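Local coordinates for DUF3829 family protein (Bacteroides vulgatus, PDB 4YJW) that is of unknown function but folds as an elongated all-alpha bundle, its natural precursor having a predicted lipoprotein signal consistent with membrane attachment, at residues Glu17-Tyr22 and Gly154-Leu159; Met49-Leu54 and Tyr109-Ser114; Val57-Val62 and Ser95-Tyr100; Val70-Asn75 and Asn84-Tyr89. All blocks are in the same frame, centred on the assembly; numbering follows the deposited sequence.

Contact 1. Residues Glu17-Tyr22 and Gly154-Leu159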
loop_
_atom_site.group_PDB
_atom_site.type_symbol
_atom_site.label_atom_id
_atom_site.label_comp_id
_atom_site.label_asym_id
_atom_site.label_seq_id
_atom_site.Cartn_x
_atom_site.Cartn_y
_atom_site.Cartn_z
ATOM N N GLU A 17 -9.016 11.281 -18.525
ATOM C CA GLU A 17 -9.242 10.863 -17.137
ATOM C C GLU A 17 -8.379 9.651 -16.827
ATOM O O GLU A 17 -7.853 9.554 -15.724
ATOM C CB GLU A 17 -10.731 10.571 -16.837
ATOM C CG GLU A 17 -11.635 11.801 -16.933
ATOM C CD GLU A 17 -11.212 12.972 -16.059
ATOM O OE1 GLU A 17 -11.028 12.774 -14.835
ATOM O OE2 GLU A 17 -10.994 14.071 -16.618
ATOM N N VAL A 18 -8.216 8.722 -17.789
ATOM C CA VAL A 18 -7.329 7.567 -17.572
ATOM C C VAL A 18 -5.903 8.077 -17.282
ATOM O O VAL A 18 -5.273 7.604 -16.336
ATOM C CB VAL A 18 -7.356 6.586 -18.782
ATOM C CG1 VAL A 18 -6.266 5.515 -18.659
ATOM C CG2 VAL A 18 -8.733 5.932 -18.913
HETATM N N MSE A 19 -5.419 9.073 -18.056
HETATM C CA MSE A 19 -4.069 9.633 -17.844
HETATM C C MSE A 19 -3.937 10.266 -16.443
HETATM O O MSE A 19 -2.904 10.107 -15.790
HETATM C CB MSE A 19 -3.715 10.672 -18.935
HETATM C CG MSE A 19 -3.637 10.085 -20.349
HETATM SE SE MSE A 19 -2.609 8.421 -20.472
HETATM C CE MSE A 19 -0.891 9.023 -19.802
ATOM N N LYS A 20 -4.990 10.952 -15.976
ATOM C CA LYS A 20 -4.996 11.584 -14.642
ATOM C C LYS A 20 -4.904 10.498 -13.579
ATOM O O LYS A 20 -4.099 10.612 -12.650
ATOM C CB LYS A 20 -6.232 12.462 -14.427
ATOM C CG LYS A 20 -6.314 13.675 -15.374
ATOM C CD LYS A 20 -7.618 14.477 -15.129
ATOM C CE LYS A 20 -7.799 15.539 -16.190
ATOM N NZ LYS A 20 -9.150 16.181 -16.106
ATOM N N TYR A 21 -5.705 9.428 -13.742
ATOM C CA TYR A 21 -5.730 8.295 -12.817
ATOM C C TYR A 21 -4.363 7.610 -12.770
ATOM O O TYR A 21 -3.857 7.308 -11.686
ATOM C CB TYR A 21 -6.835 7.301 -13.218
ATOM C CG TYR A 21 -7.093 6.247 -12.156
ATOM C CD1 TYR A 21 -6.320 5.087 -12.098
ATOM C CD2 TYR A 21 -8.153 6.373 -11.263
ATOM C CE1 TYR A 21 -6.550 4.110 -11.131
ATOM C CE2 TYR A 21 -8.406 5.389 -10.301
ATOM C CZ TYR A 21 -7.601 4.261 -10.242
ATOM O OH TYR A 21 -7.816 3.271 -9.310
ATOM N N TYR A 22 -3.737 7.411 -13.944
ATOM C CA TYR A 22 -2.412 6.782 -14.002
ATOM C C TYR A 22 -1.351 7.673 -13.342
ATOM O O TYR A 22 -0.558 7.182 -12.535
ATOM C CB TYR A 22 -2.028 6.490 -15.446
ATOM C CG TYR A 22 -0.644 5.898 -15.601
ATOM C CD1 TYR A 22 -0.318 4.673 -15.024
ATOM C CD2 TYR A 22 0.314 6.519 -16.395
ATOM C CE1 TYR A 22 0.943 4.102 -15.197
ATOM C CE2 TYR A 22 1.571 5.939 -16.602
ATOM C CZ TYR A 22 1.889 4.749 -15.973
ATOM O OH TYR A 22 3.132 4.185 -16.157
ATOM N N GLY A 154 -3.956 2.343 -24.447
ATOM C CA GLY A 154 -5.228 2.540 -25.137
ATOM C C GLY A 154 -5.636 4.009 -25.118
ATOM O O GLY A 154 -6.159 4.530 -26.111
ATOM N N ALA A 155 -5.358 4.705 -23.992
ATOM C CA ALA A 155 -5.651 6.131 -23.811
ATOM C C ALA A 155 -4.729 6.975 -24.693
ATOM O O ALA A 155 -5.175 7.953 -25.301
ATOM C CB ALA A 155 -5.497 6.524 -22.341
ATOM N N LYS A 156 -3.453 6.579 -24.797
ATOM C CA LYS A 156 -2.483 7.269 -25.650
ATOM C C LYS A 156 -2.924 7.175 -27.126
ATOM O O LYS A 156 -2.855 8.180 -27.841
ATOM C CB LYS A 156 -1.075 6.706 -25.440
ATOM C CG LYS A 156 -0.458 7.135 -24.112
ATOM C CD LYS A 156 0.942 6.565 -23.952
ATOM C CE LYS A 156 1.509 6.815 -22.582
ATOM N NZ LYS A 156 2.884 6.269 -22.461
ATOM N N ILE A 157 -3.479 6.010 -27.546
ATOM C CA ILE A 157 -4.021 5.825 -28.906
ATOM C C ILE A 157 -5.136 6.861 -29.157
ATOM O O ILE A 157 -5.100 7.558 -30.174
ATOM C CB ILE A 157 -4.542 4.374 -29.131
ATOM C CG1 ILE A 157 -3.383 3.353 -29.176
ATOM C CG2 ILE A 157 -5.446 4.281 -30.387
ATOM C CD1 ILE A 157 -3.829 1.891 -28.978
ATOM N N THR A 158 -6.109 6.964 -28.227
ATOM C CA THR A 158 -7.234 7.893 -28.348
ATOM C C THR A 158 -6.735 9.344 -28.407
ATOM O O THR A 158 -7.256 10.117 -29.214
ATOM C CB THR A 158 -8.245 7.676 -27.202
ATOM O OG1 THR A 158 -8.647 6.302 -27.188
ATOM C CG2 THR A 158 -9.488 8.548 -27.332
ATOM N N LEU A 159 -5.688 9.684 -27.630
ATOM C CA LEU A 159 -5.178 11.060 -27.537
ATOM C C LEU A 159 -4.133 11.460 -28.604
ATOM O O LEU A 159 -3.736 12.631 -28.624
ATOM C CB LEU A 159 -4.608 11.341 -26.138
ATOM C CG LEU A 159 -5.620 11.326 -25.003
ATOM C CD1 LEU A 159 -4.924 11.399 -23.654
ATOM C CD2 LEU A 159 -6.664 12.435 -25.159
#

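Contact 2. Residues Met49-Leu54 and Tyr109-Ser114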
loop_
_atom_site.group_PDB
_atom_site.type_symbol
_atom_site.label_atom_id
_atom_site.label_comp_id
_atom_site.label_asym_id
_atom_site.label_seq_id
_atom_site.Cartn_x
_atom_site.Cartn_y
_atom_site.Cartn_z
HETATM N N MSE A 49 16.949 -7.945 18.039
HETATM C CA MSE A 49 17.002 -6.492 18.167
HETATM C C MSE A 49 16.934 -6.087 19.650
HETATM O O MSE A 49 16.014 -6.537 20.341
HETATM C CB MSE A 49 15.837 -5.822 17.429
HETATM C CG MSE A 49 16.068 -5.600 15.971
HETATM SE SE MSE A 49 17.395 -4.200 15.676
HETATM C CE MSE A 49 16.567 -2.696 16.445
ATOM N N PRO A 50 17.873 -5.266 20.174
ATOM C CA PRO A 50 17.695 -4.769 21.551
ATOM C C PRO A 50 16.358 -4.015 21.642
ATOM O O PRO A 50 16.014 -3.215 20.765
ATOM C CB PRO A 50 18.896 -3.834 21.756
ATOM C CG PRO A 50 19.883 -4.211 20.680
ATOM C CD PRO A 50 19.042 -4.636 19.520
ATOM N N VAL A 51 15.571 -4.332 22.655
ATOM C CA VAL A 51 14.250 -3.737 22.861
ATOM C C VAL A 51 14.328 -2.191 22.912
ATOM O O VAL A 51 13.489 -1.533 22.291
ATOM C CB VAL A 51 13.643 -4.333 24.153
ATOM C CG1 VAL A 51 12.466 -3.516 24.642
ATOM C CG2 VAL A 51 13.233 -5.787 23.945
ATOM N N ASP A 52 15.344 -1.624 23.605
ATOM C CA ASP A 52 15.470 -0.157 23.742
ATOM C C ASP A 52 15.946 0.529 22.445
ATOM O O ASP A 52 15.873 1.760 22.336
ATOM C CB ASP A 52 16.391 0.192 24.930
ATOM C CG ASP A 52 15.745 -0.166 26.263
ATOM O OD1 ASP A 52 14.485 -0.274 26.313
ATOM O OD2 ASP A 52 16.488 -0.390 27.235
ATOM N N SER A 53 16.357 -0.271 21.442
ATOM C CA SER A 53 16.805 0.262 20.146
ATOM C C SER A 53 15.667 0.414 19.120
ATOM O O SER A 53 15.912 0.982 18.055
ATOM C CB SER A 53 17.875 -0.650 19.548
ATOM O OG SER A 53 19.033 -0.602 20.367
ATOM N N LEU A 54 14.451 -0.103 19.408
ATOM C CA LEU A 54 13.343 -0.074 18.442
ATOM C C LEU A 54 12.917 1.368 18.131
ATOM O O LEU A 54 12.486 2.087 19.033
ATOM C CB LEU A 54 12.133 -0.900 18.932
ATOM C CG LEU A 54 12.408 -2.363 19.285
ATOM C CD1 LEU A 54 11.182 -3.013 19.939
ATOM C CD2 LEU A 54 12.855 -3.159 18.064
ATOM N N TYR A 109 4.688 -2.866 23.112
ATOM C CA TYR A 109 4.558 -4.140 23.830
ATOM C C TYR A 109 5.949 -4.686 24.206
ATOM O O TYR A 109 6.092 -5.297 25.269
ATOM C CB TYR A 109 3.715 -5.111 22.964
ATOM C CG TYR A 109 3.998 -6.595 23.096
ATOM C CD1 TYR A 109 4.956 -7.213 22.293
ATOM C CD2 TYR A 109 3.171 -7.413 23.860
ATOM C CE1 TYR A 109 5.163 -8.590 22.340
ATOM C CE2 TYR A 109 3.387 -8.790 23.937
ATOM C CZ TYR A 109 4.371 -9.376 23.155
ATOM O OH TYR A 109 4.588 -10.732 23.195
HETATM N N MSE A 110 6.976 -4.487 23.348
HETATM C CA MSE A 110 8.332 -4.925 23.712
HETATM C C MSE A 110 8.916 -3.983 24.794
HETATM O O MSE A 110 9.472 -4.448 25.797
HETATM C CB MSE A 110 9.278 -4.925 22.475
HETATM C CG MSE A 110 8.922 -5.958 21.397
HETATM SE SE MSE A 110 8.758 -7.792 22.095
HETATM C CE MSE A 110 10.630 -8.055 22.670
ATOM N N GLN A 111 8.812 -2.663 24.570
ATOM C CA GLN A 111 9.436 -1.668 25.456
ATOM C C GLN A 111 8.772 -1.538 26.830
ATOM O O GLN A 111 9.438 -1.068 27.756
ATOM C CB GLN A 111 9.515 -0.307 24.763
ATOM C CG GLN A 111 10.571 -0.370 23.644
ATOM C CD GLN A 111 10.786 0.916 22.894
ATOM O OE1 GLN A 111 9.966 1.851 22.920
ATOM N NE2 GLN A 111 11.889 0.971 22.165
ATOM N N ASP A 112 7.501 -1.958 26.988
ATOM C CA ASP A 112 6.865 -1.865 28.310
ATOM C C ASP A 112 6.906 -3.242 28.999
ATOM O O ASP A 112 6.244 -3.442 30.025
ATOM C CB ASP A 112 5.437 -1.286 28.219
ATOM C CG ASP A 112 4.377 -2.203 27.634
ATOM O OD1 ASP A 112 4.695 -3.384 27.361
ATOM O OD2 ASP A 112 3.244 -1.721 27.387
ATOM N N GLN A 113 7.660 -4.202 28.405
ATOM C CA GLN A 113 7.906 -5.562 28.922
ATOM C C GLN A 113 6.642 -6.455 28.947
ATOM O O GLN A 113 6.658 -7.502 29.612
ATOM C CB GLN A 113 8.543 -5.516 30.336
ATOM C CG GLN A 113 9.894 -4.812 30.389
ATOM C CD GLN A 113 10.383 -4.687 31.806
ATOM O OE1 GLN A 113 11.044 -5.583 32.345
ATOM N NE2 GLN A 113 10.046 -3.578 32.450
ATOM N N SER A 114 5.593 -6.102 28.169
ATOM C CA SER A 114 4.377 -6.940 28.066
ATOM C C SER A 114 4.705 -8.318 27.471
ATOM O O SER A 114 4.002 -9.292 27.785
ATOM C CB SER A 114 3.305 -6.269 27.216
ATOM O OG SER A 114 2.757 -5.125 27.842
HETATM O O HOH W 1 12.541 -1.648 28.033
HETATM O O HOH W 2 12.797 3.875 21.266
#

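Contact 3. Residues Val57-Val62 and Ser95-Tyr100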
loop_
_atom_site.group_PDB
_atom_site.type_symbol
_atom_site.label_atom_id
_atom_site.label_comp_id
_atom_site.label_asym_id
_atom_site.label_seq_id
_atom_site.Cartn_x
_atom_site.Cartn_y
_atom_site.Cartn_z
ATOM N N VAL A 57 8.510 4.317 13.636
ATOM C CA VAL A 57 8.440 4.344 12.161
ATOM C C VAL A 57 7.012 4.732 11.821
ATOM O O VAL A 57 6.124 3.904 11.950
ATOM C CB VAL A 57 8.885 3.026 11.471
ATOM C CG1 VAL A 57 8.825 3.220 9.958
ATOM C CG2 VAL A 57 10.325 2.661 11.897
ATOM N N SER A 58 6.803 5.978 11.418
ATOM C CA SER A 58 5.464 6.506 11.134
ATOM C C SER A 58 4.921 6.043 9.792
ATOM O O SER A 58 5.680 5.889 8.834
ATOM C CB SER A 58 5.484 8.032 11.169
ATOM O OG SER A 58 5.971 8.511 12.411
ATOM N N GLN A 59 3.587 5.847 9.717
ATOM C CA GLN A 59 2.950 5.478 8.457
ATOM C C GLN A 59 3.053 6.655 7.496
ATOM O O GLN A 59 2.742 7.763 7.919
ATOM C CB GLN A 59 1.463 5.176 8.711
ATOM C CG GLN A 59 0.710 4.704 7.479
ATOM C CD GLN A 59 -0.754 4.562 7.789
ATOM O OE1 GLN A 59 -1.144 4.148 8.875
ATOM N NE2 GLN A 59 -1.586 4.976 6.865
ATOM N N PRO A 60 3.439 6.457 6.223
ATOM C CA PRO A 60 3.430 7.592 5.274
ATOM C C PRO A 60 2.000 8.093 5.074
ATOM O O PRO A 60 1.081 7.284 5.069
ATOM C CB PRO A 60 4.028 6.992 3.985
ATOM C CG PRO A 60 3.897 5.536 4.117
ATOM C CD PRO A 60 3.867 5.202 5.577
ATOM N N VAL A 61 1.797 9.418 5.016
ATOM C CA VAL A 61 0.456 9.990 4.825
ATOM C C VAL A 61 0.494 10.732 3.497
ATOM O O VAL A 61 1.231 11.699 3.346
ATOM C CB VAL A 61 -0.049 10.860 6.014
ATOM C CG1 VAL A 61 -1.414 11.494 5.705
ATOM C CG2 VAL A 61 -0.129 10.042 7.309
ATOM N N VAL A 62 -0.232 10.218 2.516
ATOM C CA VAL A 62 -0.250 10.796 1.168
ATOM C C VAL A 62 -1.430 11.753 1.032
ATOM O O VAL A 62 -2.200 11.901 1.978
ATOM C CB VAL A 62 -0.287 9.684 0.092
ATOM C CG1 VAL A 62 1.015 8.884 0.112
ATOM C CG2 VAL A 62 -1.505 8.767 0.278
ATOM N N SER A 95 -3.947 -2.730 4.260
ATOM C CA SER A 95 -2.676 -3.437 4.516
ATOM C C SER A 95 -1.598 -2.481 4.996
ATOM O O SER A 95 -0.819 -2.847 5.895
ATOM C CB SER A 95 -2.196 -4.204 3.284
ATOM O OG SER A 95 -3.048 -5.310 3.031
ATOM N N ILE A 96 -1.562 -1.252 4.432
ATOM C CA ILE A 96 -0.601 -0.216 4.850
ATOM C C ILE A 96 -0.877 0.133 6.289
ATOM O O ILE A 96 0.043 0.163 7.113
ATOM C CB ILE A 96 -0.648 1.046 3.929
ATOM C CG1 ILE A 96 0.084 0.793 2.582
ATOM C CG2 ILE A 96 -0.030 2.285 4.636
ATOM C CD1 ILE A 96 1.761 0.562 2.693
ATOM N N SER A 97 -2.161 0.344 6.618
ATOM C CA SER A 97 -2.554 0.708 7.980
ATOM C C SER A 97 -2.139 -0.389 8.967
ATOM O O SER A 97 -1.455 -0.104 9.951
ATOM C CB SER A 97 -4.062 0.933 8.043
ATOM O OG SER A 97 -4.429 1.342 9.350
ATOM N N ALA A 98 -2.445 -1.637 8.627
ATOM C CA ALA A 98 -2.127 -2.783 9.481
ATOM C C ALA A 98 -0.620 -2.917 9.670
ATOM O O ALA A 98 -0.187 -3.181 10.794
ATOM C CB ALA A 98 -2.691 -4.060 8.876
ATOM N N PHE A 99 0.168 -2.791 8.579
ATOM C CA PHE A 99 1.619 -2.959 8.638
ATOM C C PHE A 99 2.258 -1.979 9.626
ATOM O O PHE A 99 3.038 -2.397 10.496
ATOM C CB PHE A 99 2.252 -2.811 7.238
ATOM C CG PHE A 99 3.727 -3.154 7.240
ATOM C CD1 PHE A 99 4.150 -4.483 7.220
ATOM C CD2 PHE A 99 4.696 -2.145 7.293
ATOM C CE1 PHE A 99 5.525 -4.795 7.202
ATOM C CE2 PHE A 99 6.063 -2.458 7.316
ATOM C CZ PHE A 99 6.468 -3.783 7.241
ATOM N N TYR A 100 1.916 -0.694 9.523
ATOM C CA TYR A 100 2.521 0.313 10.407
ATOM C C TYR A 100 1.905 0.311 11.788
ATOM O O TYR A 100 2.636 0.480 12.760
ATOM C CB TYR A 100 2.446 1.703 9.760
ATOM C CG TYR A 100 3.427 1.835 8.620
ATOM C CD1 TYR A 100 3.067 1.475 7.324
ATOM C CD2 TYR A 100 4.727 2.291 8.837
ATOM C CE1 TYR A 100 3.958 1.577 6.271
ATOM C CE2 TYR A 100 5.633 2.414 7.780
ATOM C CZ TYR A 100 5.234 2.070 6.495
ATOM O OH TYR A 100 6.086 2.195 5.435
HETATM O O HOH W 3 4.346 2.487 13.267
HETATM O O HOH W 4 -3.823 4.013 9.434
#

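Contact 4. Residues Val70-Asn75 and Asn84-Tyr89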
loop_
_atom_site.group_PDB
_atom_site.type_symbol
_atom_site.label_atom_id
_atom_site.label_comp_id
_atom_site.label_asym_id
_atom_site.label_seq_id
_atom_site.Cartn_x
_atom_site.Cartn_y
_atom_site.Cartn_z
ATOM N N VAL A 70 -8.136 7.715 -6.502
ATOM C CA VAL A 70 -7.731 6.382 -6.964
ATOM C C VAL A 70 -8.625 5.273 -6.361
ATOM O O VAL A 70 -8.717 4.195 -6.948
ATOM C CB VAL A 70 -6.238 6.079 -6.747
ATOM C CG1 VAL A 70 -5.360 7.063 -7.538
ATOM C CG2 VAL A 70 -5.856 6.035 -5.253
ATOM N N SER A 71 -9.234 5.525 -5.182
ATOM C CA SER A 71 -10.084 4.535 -4.498
ATOM C C SER A 71 -11.403 4.358 -5.193
ATOM O O SER A 71 -12.050 3.327 -5.006
ATOM C CB SER A 71 -10.359 4.967 -3.057
ATOM O OG SER A 71 -9.186 4.873 -2.277
ATOM N N ASN A 72 -11.829 5.367 -5.961
ATOM C CA ASN A 72 -13.112 5.375 -6.656
ATOM C C ASN A 72 -12.917 5.539 -8.174
ATOM O O ASN A 72 -13.326 6.564 -8.740
ATOM C CB ASN A 72 -14.017 6.482 -6.085
ATOM C CG ASN A 72 -14.246 6.365 -4.604
ATOM O OD1 ASN A 72 -13.566 7.010 -3.801
ATOM N ND2 ASN A 72 -15.158 5.491 -4.204
ATOM N N PRO A 73 -12.327 4.523 -8.871
ATOM C CA PRO A 73 -12.166 4.644 -10.334
ATOM C C PRO A 73 -13.512 4.856 -11.021
ATOM O O PRO A 73 -14.510 4.280 -10.597
ATOM C CB PRO A 73 -11.527 3.310 -10.739
ATOM C CG PRO A 73 -11.778 2.381 -9.617
ATOM C CD PRO A 73 -11.805 3.225 -8.385
ATOM N N GLY A 74 -13.534 5.745 -12.006
ATOM C CA GLY A 74 -14.731 6.118 -12.746
ATOM C C GLY A 74 -15.217 5.070 -13.725
ATOM O O GLY A 74 -14.557 4.042 -13.932
ATOM N N ASN A 75 -16.379 5.351 -14.344
ATOM C CA ASN A 75 -17.022 4.449 -15.303
ATOM C C ASN A 75 -16.331 4.498 -16.684
ATOM O O ASN A 75 -16.777 3.817 -17.610
ATOM C CB ASN A 75 -18.536 4.727 -15.413
ATOM C CG ASN A 75 -18.942 6.161 -15.678
ATOM O OD1 ASN A 75 -18.182 6.978 -16.206
ATOM N ND2 ASN A 75 -20.183 6.487 -15.349
ATOM N N ASN A 84 -11.516 -4.414 -10.125
ATOM C CA ASN A 84 -10.167 -4.866 -9.770
ATOM C C ASN A 84 -9.315 -3.716 -9.205
ATOM O O ASN A 84 -8.591 -3.943 -8.237
ATOM C CB ASN A 84 -9.491 -5.526 -10.956
ATOM C CG ASN A 84 -10.119 -6.870 -11.284
ATOM O OD1 ASN A 84 -10.736 -7.529 -10.435
ATOM N ND2 ASN A 84 -10.007 -7.300 -12.525
ATOM N N LEU A 85 -9.420 -2.496 -9.768
ATOM C CA LEU A 85 -8.665 -1.348 -9.230
ATOM C C LEU A 85 -9.180 -0.967 -7.837
ATOM O O LEU A 85 -8.386 -0.763 -6.918
ATOM C CB LEU A 85 -8.746 -0.131 -10.174
ATOM C CG LEU A 85 -7.941 -0.229 -11.482
ATOM C CD1 LEU A 85 -8.459 0.788 -12.504
ATOM C CD2 LEU A 85 -6.435 -0.030 -11.227
ATOM N N LYS A 86 -10.507 -0.918 -7.668
ATOM C CA LYS A 86 -11.123 -0.559 -6.382
ATOM C C LYS A 86 -10.739 -1.573 -5.291
ATOM O O LYS A 86 -10.371 -1.167 -4.186
ATOM C CB LYS A 86 -12.655 -0.495 -6.535
ATOM C CG LYS A 86 -13.379 0.303 -5.466
ATOM C CD LYS A 86 -14.893 0.297 -5.735
ATOM C CE LYS A 86 -15.672 1.214 -4.819
ATOM N NZ LYS A 86 -15.661 0.756 -3.404
ATOM N N GLU A 87 -10.791 -2.876 -5.616
ATOM C CA GLU A 87 -10.453 -3.954 -4.679
ATOM C C GLU A 87 -8.979 -3.891 -4.261
ATOM O O GLU A 87 -8.683 -3.923 -3.064
ATOM C CB GLU A 87 -10.765 -5.323 -5.306
ATOM C CG GLU A 87 -10.734 -6.484 -4.322
ATOM C CD GLU A 87 -10.766 -7.863 -4.953
ATOM O OE1 GLU A 87 -11.320 -8.011 -6.067
ATOM O OE2 GLU A 87 -10.245 -8.808 -4.316
ATOM N N ASN A 88 -8.062 -3.804 -5.230
ATOM C CA ASN A 88 -6.622 -3.782 -4.934
ATOM C C ASN A 88 -6.206 -2.549 -4.126
ATOM O O ASN A 88 -5.393 -2.682 -3.202
ATOM C CB ASN A 88 -5.803 -3.920 -6.210
ATOM C CG ASN A 88 -5.737 -5.361 -6.648
ATOM O OD1 ASN A 88 -4.951 -6.150 -6.116
ATOM N ND2 ASN A 88 -6.572 -5.757 -7.613
ATOM N N TYR A 89 -6.786 -1.364 -4.417
ATOM C CA TYR A 89 -6.477 -0.162 -3.646
ATOM C C TYR A 89 -7.047 -0.258 -2.226
ATOM O O TYR A 89 -6.358 0.104 -1.278
ATOM C CB TYR A 89 -6.998 1.101 -4.354
ATOM C CG TYR A 89 -5.955 1.792 -5.204
ATOM C CD1 TYR A 89 -4.800 2.317 -4.633
ATOM C CD2 TYR A 89 -6.156 1.988 -6.570
ATOM C CE1 TYR A 89 -3.853 2.991 -5.403
ATOM C CE2 TYR A 89 -5.213 2.665 -7.355
ATOM C CZ TYR A 89 -4.073 3.182 -6.758
ATOM O OH TYR A 89 -3.156 3.893 -7.486
HETATM O O HOH W 5 -10.691 1.319 -3.240
#

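Contact 1. Residues Glu17-Tyr22 and Gly154-Leu159
Two helices of an all-alpha bundle, 10-32 and 121-159, meet here near the two chain ends, crossing at -139° with their local axes 9.9 Å apart, so that they run roughly antiparallel. The tight part is built on a small residue. Ala155 points its methyl at the other helix, and Val18 and Met19 close on it together. Val18 has CG1 anti to the backbone N (chi1 170°), which carries that methyl to 3.9 Å from Ala155 CB. From the neighbouring position, the selenium of Met19, a selenomethionine, touches the same Ala155 CB, also at 3.9 Å. Met19 and Leu159 slide past each other in opposite directions, and Leu159 CD1 rests 3.8 Å from Met19 CG. Ile151 and Tyr76 pack on Val18 as well and help to bury it.

The looser side lies beyond the selenium. No hydrogen bond or salt bridge joins the two segments; polar pairs form within each one instead, such as Lys20 with Glu17. The Met19 chain bends at both chi2 and chi3, folding the terminal methyl back toward the extended, exposed Lys156, whose aliphatic CE comes no nearer than 4.3 Å to Met19 CE.

Contact 2. Residues Met49-Leu54 and Tyr109-Ser114
Gln111, on the last turn of helix 79-111, carries the polar half of this contact, in which a loop with a short 3-10 turn at 51-53 leans on the helix end. From CB its CG sets off anti to the carbonyl carbon (chi1 -71°), and CG lies 3.4 Å from Val51 O and also touches Val51 CG1. Beyond CG the chain is extended, and CD brings the amide level with Val51 O, which lies in its plane. At the tip, NE2 gives that oxygen a nearly straight hydrogen bond: Gln111 NE2 to Val51 O is 3.0 Å with an N-H...O angle of 169°. NE2 also makes a weak bond to Leu54 O, which accepts from Arg107 too, while a water joins that oxygen to the amide. A second water links Asp52 OD1 to Gln111 O on the exposed flank.

Under this polar layer, the methyls of Val51 and Leu54 meet Met110, a selenomethionine. Val51 CG2 is 3.7 Å from Met110 CE, the two side chains crossing at about a right angle, and Leu54 CD1 lies 3.7 Å from Met110 CB. Val51 CG1 sits close over the peptide, 3.3 Å from Met110 O. The chemistry suggests a division of labour: apolar contacts probably bring the turn against the helix, while one amide, held firmly by Val51 O and only weakly by Leu54 O, probably sets its seating.

Contact 3. Residues Val57-Val62 and Ser95-Tyr100
The ring of Tyr100 is the surface on which residues 57-60 of the irregular segment are laid out. With CG anti to the carbonyl carbon (chi1 -73°), the side chain turns from helix 79-111 so that one face receives two C-H groups: Gln59 CA, 3.9 Å from the centre of the Tyr100 ring, and Pro60 CD, 3.8 Å from that centre. Both are CH-pi contacts, each offset toward the rim, and the proline crosses the tyrosine at about a right angle. Phe99 CD2 lies over the opposite face, while Val57 O comes up at the edge.

Gln59, its CG anti to the backbone N, runs obliquely past the ring to put CG 3.8 Å from Ile96 CG2. No direct hydrogen bond joins the segments. Instead one water donates to both Val57 O and Tyr100 O, and another bridges Gln59 OE1 and Ser97 OG. A leucine in place of Tyr100 has neither the flat ring nor the hydroxyl hydrogen-bonded to Glu37, and would probably loosen the seating of Gln59 and Pro60.

The loop lies on helix 79-111 beside helix 35-44, and Val62 continues it onto Ile28 of helix 10-32; Ile96 packs on Leu137 of helix 121-159.

Contact 4. Residues Val70-Asn75 and Asn84-Tyr89
One face of the Tyr89 ring is covered by Val70, whose CG2 stands 3.7 Å from the ring centre and 15° off the normal, a CH-pi contact. At the same time Val70 CB lies 3.6 Å from Tyr89 CE2, and Val70 O approaches CD2. The setting is the connection between two consecutive helices of an all-alpha bundle: the end of helix 64-71, with the chain that leaves it, doubles back against helix 79-111.

Val70 and Tyr89 cross at about a right angle. The valine holds CG2 in the crowded position between the backbone N and the carbonyl carbon, which directs this methyl at the ring, while CG1 reaches toward the phenolic oxygen. Tyr89 has an unusual first torsion, chi1 -95°, and its hydroxyl is hydrogen-bonded to Ser25 of helix 10-32, so the ring is held both at its face and at its tip. A serine in place of Tyr89 removes the ring over Val70 and the hydroxyl that meets Ser25, and would probably loosen the end of helix 64-71 against helices 79-111 and 10-32.

Further along, Pro73 meets the preceding turn of helix 79-111 obliquely, with Pro73 CG 4.0 Å from Leu85 CB. Pro73 O is in turn hydrogen-bonded to Arg82, earlier on the same helix. On the exposed side the aliphatic stem of Lys86 starts anti to the backbone N (chi1 -160°) and runs out beside the end of helix 64-71, Lys86 CG lying 3.3 Å from Ser71 O. No direct hydrogen bond crosses between the segments, but one water donates to both backbones, 3.0 Å from Ser71 O and 2.7 Å from Lys86 O.

In the fold
The four contacts illustrate how one long bundle is closed at several levels. Contacts 1 and 2 lie on opposite sides of the chain's centre, their own centres 49 Å apart, with contacts 3 and 4 between them. Helix 79-111 serves contacts 2, 3 and 4 in turn, and the loop after helix 35-44 supplies both 49-54 and 57-62. Contacts 3 and 4, with centres 20 Å apart, do not touch; their nearest atoms are about 7 Å apart. Contacts 1 and 4 do meet: Tyr21 OH is 2.7 Å from Val70 O, a probable hydrogen bond, and the Tyr21 side chain also packs on Tyr89, Leu85 and Pro73. No active site or ligand is known to relate them to.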